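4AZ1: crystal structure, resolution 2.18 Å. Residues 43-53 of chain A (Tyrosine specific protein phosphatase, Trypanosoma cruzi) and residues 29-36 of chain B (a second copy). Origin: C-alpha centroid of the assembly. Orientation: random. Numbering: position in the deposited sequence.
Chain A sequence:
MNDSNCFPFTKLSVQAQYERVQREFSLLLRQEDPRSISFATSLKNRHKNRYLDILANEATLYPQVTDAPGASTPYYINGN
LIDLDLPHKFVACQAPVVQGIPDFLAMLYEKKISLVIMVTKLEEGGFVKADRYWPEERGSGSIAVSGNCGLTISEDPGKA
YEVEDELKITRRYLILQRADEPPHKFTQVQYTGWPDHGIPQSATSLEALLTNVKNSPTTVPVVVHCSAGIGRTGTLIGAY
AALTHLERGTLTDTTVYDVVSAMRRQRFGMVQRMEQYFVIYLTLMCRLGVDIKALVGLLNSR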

# COMPACT_ATOMS: atom_id res chain seq x y z
N LEU A 43 16.83 -7.86 -3.48
CA LEU A 43 17.42 -7.06 -4.55
C LEU A 43 16.52 -6.85 -5.78
O LEU A 43 16.56 -5.80 -6.41
CB LEU A 43 18.76 -7.65 -5.00
CG LEU A 43 19.99 -6.96 -4.40
CD1 LEU A 43 21.27 -7.75 -4.66
CD2 LEU A 43 20.11 -5.54 -4.93
N LYS A 44 15.72 -7.85 -6.13
CA LYS A 44 14.79 -7.67 -7.24
C LYS A 44 13.53 -6.90 -6.82
O LYS A 44 12.71 -6.56 -7.67
CB LYS A 44 14.46 -8.99 -7.94
CG LYS A 44 13.64 -9.98 -7.14
CD LYS A 44 13.02 -11.02 -8.06
CE LYS A 44 12.02 -11.90 -7.32
NZ LYS A 44 11.35 -12.86 -8.24
N ASN A 45 13.39 -6.61 -5.53
CA ASN A 45 12.25 -5.83 -5.06
C ASN A 45 12.62 -4.44 -4.58
O ASN A 45 12.08 -3.96 -3.58
CB ASN A 45 11.49 -6.57 -3.95
CG ASN A 45 10.47 -7.53 -4.49
OD1 ASN A 45 9.40 -7.13 -4.97
ND2 ASN A 45 10.77 -8.82 -4.41
N ARG A 46 13.52 -3.77 -5.29
CA ARG A 46 13.98 -2.46 -4.85
C ARG A 46 12.88 -1.39 -4.87
O ARG A 46 12.97 -0.40 -4.15
CB ARG A 46 15.22 -2.00 -5.62
CG ARG A 46 15.10 -2.03 -7.13
CD ARG A 46 16.33 -1.36 -7.74
NE ARG A 46 17.51 -1.64 -6.93
CZ ARG A 46 18.66 -0.97 -7.03
NH1 ARG A 46 18.79 0.02 -7.90
NH2 ARG A 46 19.68 -1.30 -6.25
N HIS A 47 11.85 -1.61 -5.69
CA HIS A 47 10.70 -0.71 -5.73
C HIS A 47 10.05 -0.63 -4.36
O HIS A 47 9.39 0.36 -4.04
CB HIS A 47 9.66 -1.19 -6.75
CG HIS A 47 10.07 -1.03 -8.18
ND1 HIS A 47 11.27 -0.47 -8.56
CD2 HIS A 47 9.43 -1.36 -9.33
CE1 HIS A 47 11.35 -0.47 -9.88
NE2 HIS A 47 10.25 -1.00 -10.37
N LYS A 48 10.21 -1.67 -3.55
CA LYS A 48 9.57 -1.72 -2.24
C LYS A 48 10.56 -1.58 -1.10
O LYS A 48 10.20 -1.71 0.07
CB LYS A 48 8.74 -3.00 -2.09
CG LYS A 48 7.49 -3.01 -2.96
CD LYS A 48 6.78 -4.35 -2.91
CE LYS A 48 5.51 -4.32 -3.76
NZ LYS A 48 4.93 -5.68 -3.93
N ASN A 49 11.81 -1.34 -1.45
CA ASN A 49 12.81 -1.08 -0.43
C ASN A 49 12.84 0.41 -0.10
O ASN A 49 12.94 1.25 -1.01
CB ASN A 49 14.18 -1.57 -0.89
CG ASN A 49 14.24 -3.09 -0.96
OD1 ASN A 49 13.50 -3.78 -0.26
ND2 ASN A 49 15.14 -3.61 -1.79
N ARG A 50 12.71 0.75 1.18
CA ARG A 50 12.81 2.13 1.60
C ARG A 50 14.23 2.68 1.36
O ARG A 50 14.41 3.83 0.95
CB ARG A 50 12.42 2.27 3.07
CG ARG A 50 12.38 3.71 3.59
CD ARG A 50 11.84 3.80 5.04
NE ARG A 50 10.42 3.44 5.10
CZ ARG A 50 9.42 4.26 4.79
NH1 ARG A 50 9.67 5.51 4.42
NH2 ARG A 50 8.15 3.85 4.87
N TYR A 51 15.24 1.86 1.61
CA TYR A 51 16.62 2.27 1.39
C TYR A 51 17.30 1.27 0.45
O TYR A 51 17.29 0.06 0.70
CB TYR A 51 17.37 2.34 2.73
CG TYR A 51 16.73 3.29 3.72
CD1 TYR A 51 16.98 4.66 3.65
CD2 TYR A 51 15.87 2.83 4.70
CE1 TYR A 51 16.38 5.55 4.55
CE2 TYR A 51 15.27 3.71 5.62
CZ TYR A 51 15.53 5.07 5.53
OH TYR A 51 14.96 5.97 6.41
N LEU A 52 17.88 1.79 -0.62
CA LEU A 52 18.49 0.94 -1.65
C LEU A 52 19.53 -0.08 -1.14
O LEU A 52 19.55 -1.22 -1.62
CB LEU A 52 19.08 1.81 -2.76
CG LEU A 52 18.01 2.51 -3.61
CD1 LEU A 52 18.63 3.18 -4.83
CD2 LEU A 52 16.90 1.54 -4.02
N ASP A 53 20.35 0.30 -0.17
CA ASP A 53 21.40 -0.59 0.32
C ASP A 53 21.12 -1.24 1.68
O ASP A 53 22.04 -1.75 2.35
CB ASP A 53 22.74 0.15 0.37
CG ASP A 53 22.67 1.44 1.14
OD1 ASP A 53 21.61 1.70 1.77
OD2 ASP A 53 23.66 2.19 1.13
N LEU B 29 4.44 -5.80 -14.44
CA LEU B 29 4.37 -5.59 -13.00
C LEU B 29 5.56 -4.80 -12.47
O LEU B 29 5.47 -4.16 -11.42
CB LEU B 29 4.25 -6.92 -12.25
CG LEU B 29 2.88 -7.62 -12.30
CD1 LEU B 29 2.94 -9.00 -11.68
CD2 LEU B 29 1.85 -6.76 -11.59
N ARG B 30 6.66 -4.82 -13.21
CA ARG B 30 7.91 -4.25 -12.73
C ARG B 30 8.36 -3.03 -13.54
O ARG B 30 9.44 -2.48 -13.30
CB ARG B 30 9.00 -5.33 -12.72
CG ARG B 30 8.71 -6.48 -11.76
CD ARG B 30 9.94 -7.33 -11.47
NE ARG B 30 9.72 -8.24 -10.35
CZ ARG B 30 9.90 -7.91 -9.08
NH1 ARG B 30 10.32 -6.69 -8.75
NH2 ARG B 30 9.67 -8.80 -8.12
N GLN B 31 7.52 -2.61 -14.47
CA GLN B 31 7.84 -1.50 -15.38
C GLN B 31 8.05 -0.15 -14.67
O GLN B 31 9.05 0.54 -14.91
CB GLN B 31 6.74 -1.36 -16.43
CG GLN B 31 6.92 -0.21 -17.40
CD GLN B 31 5.72 -0.01 -18.30
OE1 GLN B 31 5.48 -0.80 -19.22
NE2 GLN B 31 4.95 1.04 -18.04
N GLU B 32 7.12 0.22 -13.81
CA GLU B 32 7.15 1.56 -13.21
C GLU B 32 7.91 1.60 -11.88
O GLU B 32 7.69 0.77 -11.00
CB GLU B 32 5.73 2.07 -13.01
CG GLU B 32 4.93 2.20 -14.30
CD GLU B 32 5.47 3.28 -15.21
OE1 GLU B 32 5.75 4.40 -14.72
OE2 GLU B 32 5.63 3.01 -16.42
N ASP B 33 8.80 2.58 -11.74
CA ASP B 33 9.58 2.78 -10.52
C ASP B 33 8.98 3.94 -9.71
O ASP B 33 9.20 5.11 -10.03
CB ASP B 33 11.04 3.07 -10.88
CG ASP B 33 11.91 3.38 -9.66
OD1 ASP B 33 11.41 3.28 -8.51
OD2 ASP B 33 13.09 3.73 -9.86
N PRO B 34 8.21 3.61 -8.66
CA PRO B 34 7.50 4.62 -7.85
C PRO B 34 8.48 5.59 -7.16
O PRO B 34 8.11 6.73 -6.86
CB PRO B 34 6.73 3.79 -6.82
CG PRO B 34 7.50 2.50 -6.71
CD PRO B 34 8.03 2.25 -8.11
N ARG B 35 9.71 5.14 -6.94
CA ARG B 35 10.75 5.99 -6.36
C ARG B 35 11.07 7.17 -7.29
O ARG B 35 11.46 8.24 -6.83
CB ARG B 35 12.00 5.14 -6.10
CG ARG B 35 13.04 5.74 -5.17
CD ARG B 35 14.20 4.76 -4.91
NE ARG B 35 15.10 5.20 -3.85
CZ ARG B 35 15.18 4.64 -2.64
NH1 ARG B 35 14.41 3.60 -2.33
NH2 ARG B 35 16.03 5.12 -1.73
N SER B 36 10.88 6.98 -8.59
CA SER B 36 11.16 8.03 -9.57
C SER B 36 9.89 8.76 -10.06
O SER B 36 9.93 9.48 -11.06
CB SER B 36 11.92 7.47 -10.77
OG SER B 36 11.02 6.96 -11.74

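This is a contact between two irregular backbone segments of two copies of one protein, in which a histidine ring and two arginine side chains reach across to meet mainly backbone atoms. The two stretches together bury 513 Å² of surface.

Neither segment contributes a strand. Chain A comes in from a helix and makes a short 3-10 turn at residues 46-48, where Lys A48 N bonds to Asn A45 O at 3.0 Å and Asn A49 N bonds to Arg A46 O at 3.1 Å. Chain B is mostly loop, with a 3-10 segment at 34-35. The backbones come nearest at His A47 and Asp B33, whose CA atoms lie 6.0 Å apart.

His A47 is the centre of the contact. Its CB points sideways, but the ring extends to chain B. Asp B33 CA and Pro B34 CD both lie over one face, 4.0 and 4.1 Å from the centroid of the His A47 ring. These are CH-pi contacts. Carbons next to a backbone or proline nitrogen carry slightly polarised C-H bonds, which suits them to an aromatic face. At the ring edge, His A47 NE2 donates a weak hydrogen bond to Arg B30 O at 3.4 Å.

Asp B33 also organises its own loop. Its OD1 accepts from Arg B35 N at 3.0 Å, and its backbone O accepts from Ser B36 N at 2.9 Å and from Ser B36 OG at 3.1 Å. These bonds hold the turn that carries Pro B34 and Arg B35.

The CA-to-CB bond of Arg B35 points toward chain A, and its extended chain carries the guanidinium to the backbone after the 3-10 turn. NH1 of Arg B35 bonds to Arg A50 O at 3.3 Å, and NH2 of Arg B35 makes a weak bond to the same oxygen at 3.4 Å. This carbonyl lies near the guanidinium plane, where the N-H groups point. Asn A49 O is also close, 3.1 Å from Arg B35 NH1. Leu A52 covers one face of the guanidinium, with its CD2 3.6 Å from Arg B35 NH1.

Arg B30 reaches the other end of the chain A stretch. Its NH1 is only 2.6 Å from Lys A44 O, but the angle is poor for a hydrogen bond. Asn A45 OD1 lies at the guanidinium edge, 3.6 Å from Arg B30 NH2. Two like charges also come near here, with Lys A44 NZ 4.4 Å from Arg B30 NH2.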